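Local coordinates for protein putative isochorismatase (Streptomyces avermitilis, PDB 3KL2) that is of unproven function but probably acts as a hydrolase of the isochorismatase-like family, at residues V65-Q70 with D213-L218; I75-I80 with A113-E118; I126-K131 with D143-S148. All blocks are in the same frame, centred on the assembly; numbering follows the deposited sequence.

Contact 1 (V65-Q70 with D213-L218)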
loop_
_atom_site.group_PDB
_atom_site.type_symbol
_atom_site.label_atom_id
_atom_site.label_comp_id
_atom_site.label_asym_id
_atom_site.label_seq_id
_atom_site.Cartn_x
_atom_site.Cartn_y
_atom_site.Cartn_z
ATOM N N VAL A 65 28.706 3.004 -5.237
ATOM C CA VAL A 65 28.330 4.173 -4.471
ATOM C C VAL A 65 29.208 5.357 -4.892
ATOM O O VAL A 65 28.700 6.410 -5.316
ATOM C CB VAL A 65 28.440 3.889 -2.960
ATOM C CG1 VAL A 65 28.512 5.176 -2.178
ATOM C CG2 VAL A 65 27.263 3.012 -2.494
ATOM N N ASP A 66 30.524 5.179 -4.791
ATOM C CA ASP A 66 31.486 6.208 -5.244
ATOM C C ASP A 66 31.088 6.794 -6.606
ATOM O O ASP A 66 30.963 8.014 -6.742
ATOM C CB ASP A 66 32.913 5.658 -5.302
ATOM C CG ASP A 66 33.532 5.436 -3.917
ATOM O OD1 ASP A 66 32.911 5.792 -2.886
ATOM O OD2 ASP A 66 34.671 4.894 -3.865
ATOM N N ALA A 67 30.848 5.941 -7.597
ATOM C CA ALA A 67 30.458 6.439 -8.917
ATOM C C ALA A 67 29.116 7.172 -8.873
ATOM O O ALA A 67 28.903 8.136 -9.602
ATOM C CB ALA A 67 30.424 5.335 -9.931
ATOM N N ALA A 68 28.225 6.713 -8.017
ATOM C CA ALA A 68 26.895 7.303 -7.877
ATOM C C ALA A 68 27.029 8.746 -7.397
ATOM O O ALA A 68 26.521 9.655 -8.046
ATOM C CB ALA A 68 26.043 6.489 -6.929
ATOM N N ARG A 69 27.745 8.963 -6.299
ATOM C CA ARG A 69 28.009 10.323 -5.825
ATOM C C ARG A 69 28.577 11.193 -6.960
ATOM O O ARG A 69 28.012 12.253 -7.263
ATOM C CB ARG A 69 28.953 10.337 -4.605
ATOM C CG ARG A 69 28.426 9.518 -3.413
ATOM C CD ARG A 69 28.803 10.098 -2.038
ATOM N NE ARG A 69 27.992 9.520 -0.949
ATOM C CZ ARG A 69 28.348 8.465 -0.208
ATOM N NH1 ARG A 69 29.509 7.822 -0.403
ATOM N NH2 ARG A 69 27.556 8.042 0.761
ATOM N N GLN A 70 29.654 10.735 -7.601
ATOM C CA GLN A 70 30.268 11.499 -8.704
ATOM C C GLN A 70 29.214 11.972 -9.714
ATOM O O GLN A 70 29.295 13.088 -10.180
ATOM C CB GLN A 70 31.391 10.724 -9.420
ATOM N N ASP A 213 28.773 -2.596 -15.220
ATOM C CA ASP A 213 27.787 -2.095 -16.184
ATOM C C ASP A 213 27.104 -0.812 -15.674
ATOM O O ASP A 213 26.897 0.164 -16.433
ATOM C CB ASP A 213 26.683 -3.140 -16.422
ATOM C CG ASP A 213 27.140 -4.332 -17.284
ATOM O OD1 ASP A 213 28.155 -4.216 -18.017
ATOM O OD2 ASP A 213 26.441 -5.386 -17.224
ATOM N N VAL A 214 26.730 -0.840 -14.394
ATOM C CA VAL A 214 26.052 0.279 -13.751
ATOM C C VAL A 214 26.962 1.487 -13.686
ATOM O O VAL A 214 26.564 2.586 -14.071
ATOM C CB VAL A 214 25.638 -0.052 -12.313
ATOM C CG1 VAL A 214 25.169 1.203 -11.619
ATOM C CG2 VAL A 214 24.564 -1.099 -12.321
ATOM N N ILE A 215 28.178 1.271 -13.188
ATOM C CA ILE A 215 29.202 2.322 -13.129
ATOM C C ILE A 215 29.379 2.980 -14.514
ATOM O O ILE A 215 29.302 4.197 -14.643
ATOM C CB ILE A 215 30.521 1.772 -12.573
ATOM C CG1 ILE A 215 30.362 1.463 -11.079
ATOM C CG2 ILE A 215 31.660 2.760 -12.776
ATOM C CD1 ILE A 215 31.489 0.597 -10.505
ATOM N N ALA A 216 29.553 2.174 -15.555
ATOM C CA ALA A 216 29.707 2.726 -16.897
ATOM C C ALA A 216 28.472 3.548 -17.326
ATOM O O ALA A 216 28.613 4.637 -17.886
ATOM C CB ALA A 216 30.035 1.613 -17.927
ATOM N N ALA A 217 27.271 3.050 -17.041
ATOM C CA ALA A 217 26.057 3.818 -17.302
ATOM C C ALA A 217 26.057 5.159 -16.543
ATOM O O ALA A 217 25.674 6.180 -17.110
ATOM C CB ALA A 217 24.835 3.017 -16.953
ATOM N N LEU A 218 26.509 5.155 -15.288
ATOM C CA LEU A 218 26.554 6.373 -14.465
ATOM C C LEU A 218 27.480 7.439 -15.001
ATOM O O LEU A 218 27.261 8.615 -14.747
ATOM C CB LEU A 218 26.993 6.050 -13.035
ATOM C CG LEU A 218 25.950 5.401 -12.112
ATOM C CD1 LEU A 218 26.634 4.833 -10.892
ATOM C CD2 LEU A 218 24.861 6.393 -11.721
#
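Ala-67 and Ile-215 bring two helices side by side, their CA atoms 6.0 Å apart. The axes of 65-70 and 213-218 approach to 9.4 Å and run almost parallel, at 12° between their N-to-C directions. Such near-parallel pairing is a recurrent feature of three-layer alpha/beta folds, where helices lie over one face of a parallel sheet. Helix 57-71 is the last of the helices in the crossover connection from strand 26-31 to strand 75-78, whereas helix 211-218 is the last helix of the chain.

Small residues on one helix let larger ones on the other come close. The methyl of Ala-67 points at the second helix and meets the fork of Ile-215, with CG2 4.0 Å from Ala-67 CB and CG1 at the same distance. With chi1 at -70°, CG1 lies beside the backbone nitrogen and CG2 beside the carbonyl carbon, an arrangement that turns both branches to the alanine.

One turn further on, Leu-218 enters with a single methyl. Its CD1 touches Ala-67 CB at 3.9 Å and also lies against the backbone of Ala-68; the side chains themselves meet through van der Waals contacts between hydrocarbon groups. Ala-68 also rests on Ile-28 of strand 26-31, while Leu-218 also packs on Leu-21 and Val-73. The leucine methyl lies against both alanines, and at the second it is nearer the backbone than the side chain: Leu-218 CD1 lies 3.8 Å from Ala-68 N, but 4.3 Å from Ala-68 CB.

Contact 2 (I75-I80 with A113-E118)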
loop_
_atom_site.group_PDB
_atom_site.type_symbol
_atom_site.label_atom_id
_atom_site.label_comp_id
_atom_site.label_asym_id
_atom_site.label_seq_id
_atom_site.Cartn_x
_atom_site.Cartn_y
_atom_site.Cartn_z
ATOM N N ILE A 75 21.891 8.300 -2.869
ATOM C CA ILE A 75 22.172 7.041 -2.237
ATOM C C ILE A 75 21.179 6.952 -1.086
ATOM O O ILE A 75 21.122 7.852 -0.286
ATOM C CB ILE A 75 23.599 7.042 -1.680
ATOM C CG1 ILE A 75 24.629 7.477 -2.761
ATOM C CG2 ILE A 75 23.951 5.719 -1.111
ATOM C CD1 ILE A 75 24.599 6.710 -4.101
ATOM N N MET A 76 20.396 5.879 -1.010
ATOM C CA MET A 76 19.407 5.675 0.056
ATOM C C MET A 76 19.697 4.386 0.846
ATOM O O MET A 76 19.708 3.325 0.256
ATOM C CB MET A 76 18.050 5.529 -0.582
ATOM C CG MET A 76 17.590 6.776 -1.324
ATOM S SD MET A 76 15.889 6.676 -1.808
ATOM C CE MET A 76 15.854 8.201 -2.703
ATOM N N HIS A 77 19.908 4.471 2.167
ATOM C CA HIS A 77 20.230 3.299 2.990
ATOM C C HIS A 77 18.990 2.784 3.673
ATOM O O HIS A 77 18.215 3.552 4.233
ATOM C CB HIS A 77 21.236 3.664 4.105
ATOM C CG HIS A 77 22.572 4.154 3.622
ATOM N ND1 HIS A 77 23.595 3.301 3.264
ATOM C CD2 HIS A 77 23.072 5.411 3.512
ATOM C CE1 HIS A 77 24.661 4.014 2.938
ATOM N NE2 HIS A 77 24.371 5.296 3.078
ATOM N N ALA A 78 18.840 1.465 3.707
ATOM C CA ALA A 78 17.638 0.849 4.240
ATOM C C ALA A 78 18.049 -0.188 5.249
ATOM O O ALA A 78 18.084 -1.364 4.948
ATOM C CB ALA A 78 16.794 0.251 3.130
ATOM N N PRO A 79 18.386 0.258 6.469
ATOM C CA PRO A 79 18.745 -0.642 7.543
ATOM C C PRO A 79 17.507 -1.160 8.212
ATOM O O PRO A 79 16.479 -0.505 8.180
ATOM C CB PRO A 79 19.547 0.255 8.492
ATOM C CG PRO A 79 18.894 1.572 8.389
ATOM C CD PRO A 79 18.429 1.657 6.902
ATOM N N ILE A 80 17.578 -2.336 8.799
ATOM C CA ILE A 80 16.463 -2.849 9.586
ATOM C C ILE A 80 16.892 -2.787 11.061
ATOM O O ILE A 80 18.042 -3.119 11.368
ATOM C CB ILE A 80 16.113 -4.272 9.110
ATOM C CG1 ILE A 80 14.877 -4.818 9.821
ATOM C CG2 ILE A 80 17.226 -5.239 9.374
ATOM C CD1 ILE A 80 14.646 -6.317 9.566
ATOM N N ALA A 113 23.484 -3.315 14.668
ATOM C CA ALA A 113 22.474 -2.535 13.984
ATOM C C ALA A 113 23.038 -1.410 13.138
ATOM O O ALA A 113 22.315 -0.916 12.306
ATOM C CB ALA A 113 21.452 -1.926 15.033
ATOM N N ALA A 114 24.296 -1.007 13.347
ATOM C CA ALA A 114 24.905 0.082 12.595
ATOM C C ALA A 114 25.273 -0.297 11.189
ATOM O O ALA A 114 25.703 -1.437 10.895
ATOM C CB ALA A 114 26.166 0.585 13.279
ATOM N N ILE A 115 25.166 0.707 10.318
ATOM C CA ILE A 115 25.609 0.570 8.965
ATOM C C ILE A 115 27.101 0.382 8.992
ATOM O O ILE A 115 27.784 0.908 9.869
ATOM C CB ILE A 115 25.241 1.765 8.109
ATOM C CG1 ILE A 115 23.717 1.799 7.930
ATOM C CG2 ILE A 115 25.934 1.642 6.759
ATOM C CD1 ILE A 115 23.177 3.076 7.312
ATOM N N VAL A 116 27.611 -0.392 8.044
ATOM C CA VAL A 116 29.021 -0.737 8.005
ATOM C C VAL A 116 29.881 0.514 7.680
ATOM O O VAL A 116 29.495 1.343 6.850
ATOM C CB VAL A 116 29.250 -1.916 7.018
ATOM C CG1 VAL A 116 28.910 -1.506 5.590
ATOM C CG2 VAL A 116 30.689 -2.486 7.119
ATOM N N ASP A 117 31.043 0.640 8.333
ATOM C CA ASP A 117 31.843 1.865 8.237
ATOM C C ASP A 117 32.177 2.223 6.790
ATOM O O ASP A 117 32.094 3.378 6.378
ATOM C CB ASP A 117 33.130 1.746 9.057
ATOM C CG ASP A 117 32.867 1.582 10.538
ATOM O OD1 ASP A 117 31.842 2.122 11.039
ATOM O OD2 ASP A 117 33.685 0.892 11.204
ATOM N N GLU A 118 32.517 1.201 6.023
ATOM C CA GLU A 118 32.873 1.335 4.611
ATOM C C GLU A 118 31.760 2.041 3.802
ATOM O O GLU A 118 32.012 2.613 2.752
ATOM C CB GLU A 118 33.114 -0.073 4.038
ATOM C CG GLU A 118 34.457 -0.752 4.441
ATOM C CD GLU A 118 34.700 -0.872 5.982
ATOM O OE1 GLU A 118 33.728 -1.077 6.771
ATOM O OE2 GLU A 118 35.889 -0.761 6.398
#
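Ile-115 reaches across to His-77 and Pro-79, and these three residues illustrate how an irregular segment can close over the end of a parallel strand largely by hydrocarbon and CH-pi contacts. Strand 75-78 belongs to the central sheet of the isochorismatase-like alpha/beta fold. Residues 113-118 come from the long connection between helix 96-103 and strand 126-127.

Ile-115 contributes the largest share of the buried surface. Its CG1 is turned beside the backbone nitrogen, and the extended second torsion (chi2 169°) projects CD1 at the histidine. This terminal methyl lies 3.8 Å from His-77 CB and 3.9 Å from His-77 CG. It also makes an off-centre CH-pi contact, CD1 standing 4.3 Å from the centroid of the His-77 ring and 29° from the ring normal. The two side chains cross at roughly a right angle, and the methyl approaches obliquely, near CB and the CG–ND1 side of the ring.

Further along the first segment, Pro-79 meets the middle of the same isoleucine, with Pro-79 CB 4.5 Å from Ile-115 CG1. One aliphatic chain therefore meets the imidazole with its tip and, more loosely, the proline ring with its middle.

His-77 NE2 is hydrogen-bonded to Asp-125 OD2, which fixes the rotation of the imidazole, and Gln-34 NE2 ties Ile-80 O to Ala-113 O. The chemistry thus divides the labour: the isoleucine shields the CB side of the histidine with hydrocarbon, while the NE2 side keeps a polar, probably charged, partner.

Contact 3 (I126-K131 with D143-S148)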
loop_
_atom_site.group_PDB
_atom_site.type_symbol
_atom_site.label_atom_id
_atom_site.label_comp_id
_atom_site.label_asym_id
_atom_site.label_seq_id
_atom_site.Cartn_x
_atom_site.Cartn_y
_atom_site.Cartn_z
ATOM N N ILE A 126 20.292 9.682 2.099
ATOM C CA ILE A 126 19.016 9.491 2.760
ATOM C C ILE A 126 19.080 8.175 3.508
ATOM O O ILE A 126 19.588 7.189 2.988
ATOM C CB ILE A 126 17.869 9.517 1.698
ATOM C CG1 ILE A 126 17.727 10.937 1.129
ATOM C CG2 ILE A 126 16.555 8.997 2.258
ATOM C CD1 ILE A 126 17.026 10.997 -0.258
ATOM N N VAL A 127 18.613 8.162 4.739
ATOM C CA VAL A 127 18.534 6.938 5.521
ATOM C C VAL A 127 17.042 6.658 5.712
ATOM O O VAL A 127 16.363 7.358 6.452
ATOM C CB VAL A 127 19.329 7.032 6.869
ATOM C CG1 VAL A 127 19.130 5.796 7.761
ATOM C CG2 VAL A 127 20.849 7.212 6.605
ATOM N N ILE A 128 16.549 5.655 4.982
ATOM C CA ILE A 128 15.146 5.207 5.006
ATOM C C ILE A 128 14.783 4.692 6.376
ATOM O O ILE A 128 15.553 3.948 6.963
ATOM C CB ILE A 128 14.969 4.059 3.942
ATOM C CG1 ILE A 128 15.214 4.619 2.533
ATOM C CG2 ILE A 128 13.635 3.368 4.049
ATOM C CD1 ILE A 128 14.566 6.039 2.189
ATOM N N GLU A 129 13.620 5.059 6.880
ATOM C CA GLU A 129 13.205 4.693 8.220
ATOM C C GLU A 129 11.975 3.819 8.249
ATOM O O GLU A 129 11.110 3.905 7.382
ATOM C CB GLU A 129 12.830 5.941 9.013
ATOM C CG GLU A 129 13.924 7.025 9.138
ATOM C CD GLU A 129 13.351 8.384 9.630
ATOM O OE1 GLU A 129 14.133 9.351 9.686
ATOM O OE2 GLU A 129 12.129 8.501 9.965
ATOM N N GLY A 130 11.854 3.045 9.304
ATOM C CA GLY A 130 10.702 2.238 9.515
ATOM C C GLY A 130 10.950 0.728 9.369
ATOM O O GLY A 130 10.170 -0.042 9.936
ATOM N N LYS A 131 11.994 0.318 8.624
ATOM C CA LYS A 131 12.098 -1.084 8.201
ATOM C C LYS A 131 12.014 -2.061 9.362
ATOM O O LYS A 131 12.834 -2.021 10.257
ATOM C CB LYS A 131 13.368 -1.422 7.412
ATOM C CG LYS A 131 13.277 -2.805 6.650
ATOM C CD LYS A 131 14.358 -2.883 5.557
ATOM C CE LYS A 131 14.198 -4.037 4.513
ATOM N NZ LYS A 131 13.931 -5.388 5.117
ATOM N N ASP A 143 8.798 4.379 -0.543
ATOM C CA ASP A 143 7.910 4.746 -1.644
ATOM C C ASP A 143 7.592 6.241 -1.651
ATOM O O ASP A 143 7.699 6.907 -2.711
ATOM C CB ASP A 143 6.580 4.034 -1.531
ATOM C CG ASP A 143 5.873 3.906 -2.865
ATOM O OD1 ASP A 143 6.476 4.186 -3.927
ATOM O OD2 ASP A 143 4.736 3.423 -2.841
ATOM N N PHE A 144 7.221 6.776 -0.482
ATOM C CA PHE A 144 6.980 8.214 -0.358
ATOM C C PHE A 144 8.151 9.106 -0.850
ATOM O O PHE A 144 7.952 10.072 -1.557
ATOM C CB PHE A 144 6.695 8.565 1.077
ATOM C CG PHE A 144 6.268 9.958 1.267
ATOM C CD1 PHE A 144 4.924 10.266 1.445
ATOM C CD2 PHE A 144 7.200 10.980 1.269
ATOM C CE1 PHE A 144 4.536 11.588 1.634
ATOM C CE2 PHE A 144 6.804 12.287 1.436
ATOM C CZ PHE A 144 5.509 12.596 1.616
ATOM N N ILE A 145 9.361 8.759 -0.464
ATOM C CA ILE A 145 10.509 9.593 -0.746
ATOM C C ILE A 145 10.875 9.491 -2.222
ATOM O O ILE A 145 11.160 10.508 -2.847
ATOM C CB ILE A 145 11.701 9.227 0.189
ATOM C CG1 ILE A 145 11.354 9.650 1.613
ATOM C CG2 ILE A 145 13.045 9.848 -0.315
ATOM C CD1 ILE A 145 12.274 9.166 2.712
ATOM N N LEU A 146 10.864 8.283 -2.784
ATOM C CA LEU A 146 11.171 8.123 -4.191
ATOM C C LEU A 146 10.165 8.883 -5.032
ATOM O O LEU A 146 10.527 9.593 -5.983
ATOM C CB LEU A 146 11.111 6.662 -4.624
ATOM C CG LEU A 146 12.168 5.681 -4.092
ATOM C CD1 LEU A 146 11.714 4.305 -4.464
ATOM C CD2 LEU A 146 13.583 5.954 -4.600
ATOM N N ARG A 147 8.890 8.678 -4.760
ATOM C CA ARG A 147 7.900 9.347 -5.579
ATOM C C ARG A 147 7.981 10.853 -5.377
ATOM O O ARG A 147 7.913 11.597 -6.359
ATOM C CB ARG A 147 6.484 8.874 -5.276
ATOM C CG ARG A 147 6.241 7.412 -5.608
ATOM C CD ARG A 147 6.697 7.037 -6.987
ATOM N NE ARG A 147 6.065 5.785 -7.432
ATOM C CZ ARG A 147 6.206 5.261 -8.650
ATOM N NH1 ARG A 147 6.934 5.857 -9.581
ATOM N NH2 ARG A 147 5.590 4.141 -8.940
ATOM N N SER A 148 8.163 11.308 -4.129
ATOM C CA SER A 148 8.266 12.760 -3.906
ATOM C C SER A 148 9.437 13.361 -4.679
ATOM O O SER A 148 9.309 14.450 -5.213
ATOM C CB SER A 148 8.397 13.083 -2.412
ATOM O OG SER A 148 8.195 14.461 -2.147
#
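Ile-145 faces Ile-126 and Ile-128 in an all-isoleucine contact that shows how a helix is set against the edge of the parallel sheet of an alpha/beta fold. The side chain leaves helix 142-149 with CB directed at segment 126-131, and there it divides. From CB the short branch, CG2, meets the tip of Ile-126, its methyl lying 4.1 Å from Ile-126 CD1. The long branch begins at CG1, which mainly carries the chain onward: a nearly straight second torsion (chi2 170°) extends it to CD1. That last methyl touches Ile-128 CD1 at 3.9 Å. Two branches of one residue therefore find two isoleucines that stand two residues apart in the other segment.

The partners answer differently. Ile-126 has its CB directed at the helix and reaches over with its end. Ile-128 starts off at an angle to the helix, but a bend at its second torsion (chi2 -43°) brings its CD1 back to the contact. In each pair the chains slide past one another in opposite directions, and in the second pair the two CD1 methyls are in contact. All three residues are buried.

Subunit contacts lie close by: Glu-129 OE1 makes salt bridges to Lys-108 and Arg-132 of a second subunit, and Gly-130 O accepts a hydrogen bond from Asn-141 of that subunit.

Within the chain, strand 126-127 forms one outer edge of the sheet, beside strand 75-78. Helix 142-149 lies in the connection leading from it to strand 153-159, and Met-76 of strand 75-78 touches both Ile-126 and Ile-145, so the helix covers two adjacent strands.

Strands 75-78 and 126-127 join contacts 2 and 3, whose centres are 14 Å apart. Both the backbone N and O of His-77 probably bond to segment 126-131: His-77 N lies 2.9 Å from Ile-126 O, and His-77 O lies 2.8 Å from Ile-128 N. Contact 1 is 19 Å from contact 2, centre to centre, yet helix 57-71 and strand 75-78 follow each other in the chain and lie next to each other. Asp-125 adds a polar tie, since its OD2 meets both Arg-69 and His-77. Contacts 1 and 3 do not touch; their nearest atoms are about 8 Å apart and their helices cover opposite faces of the sheet.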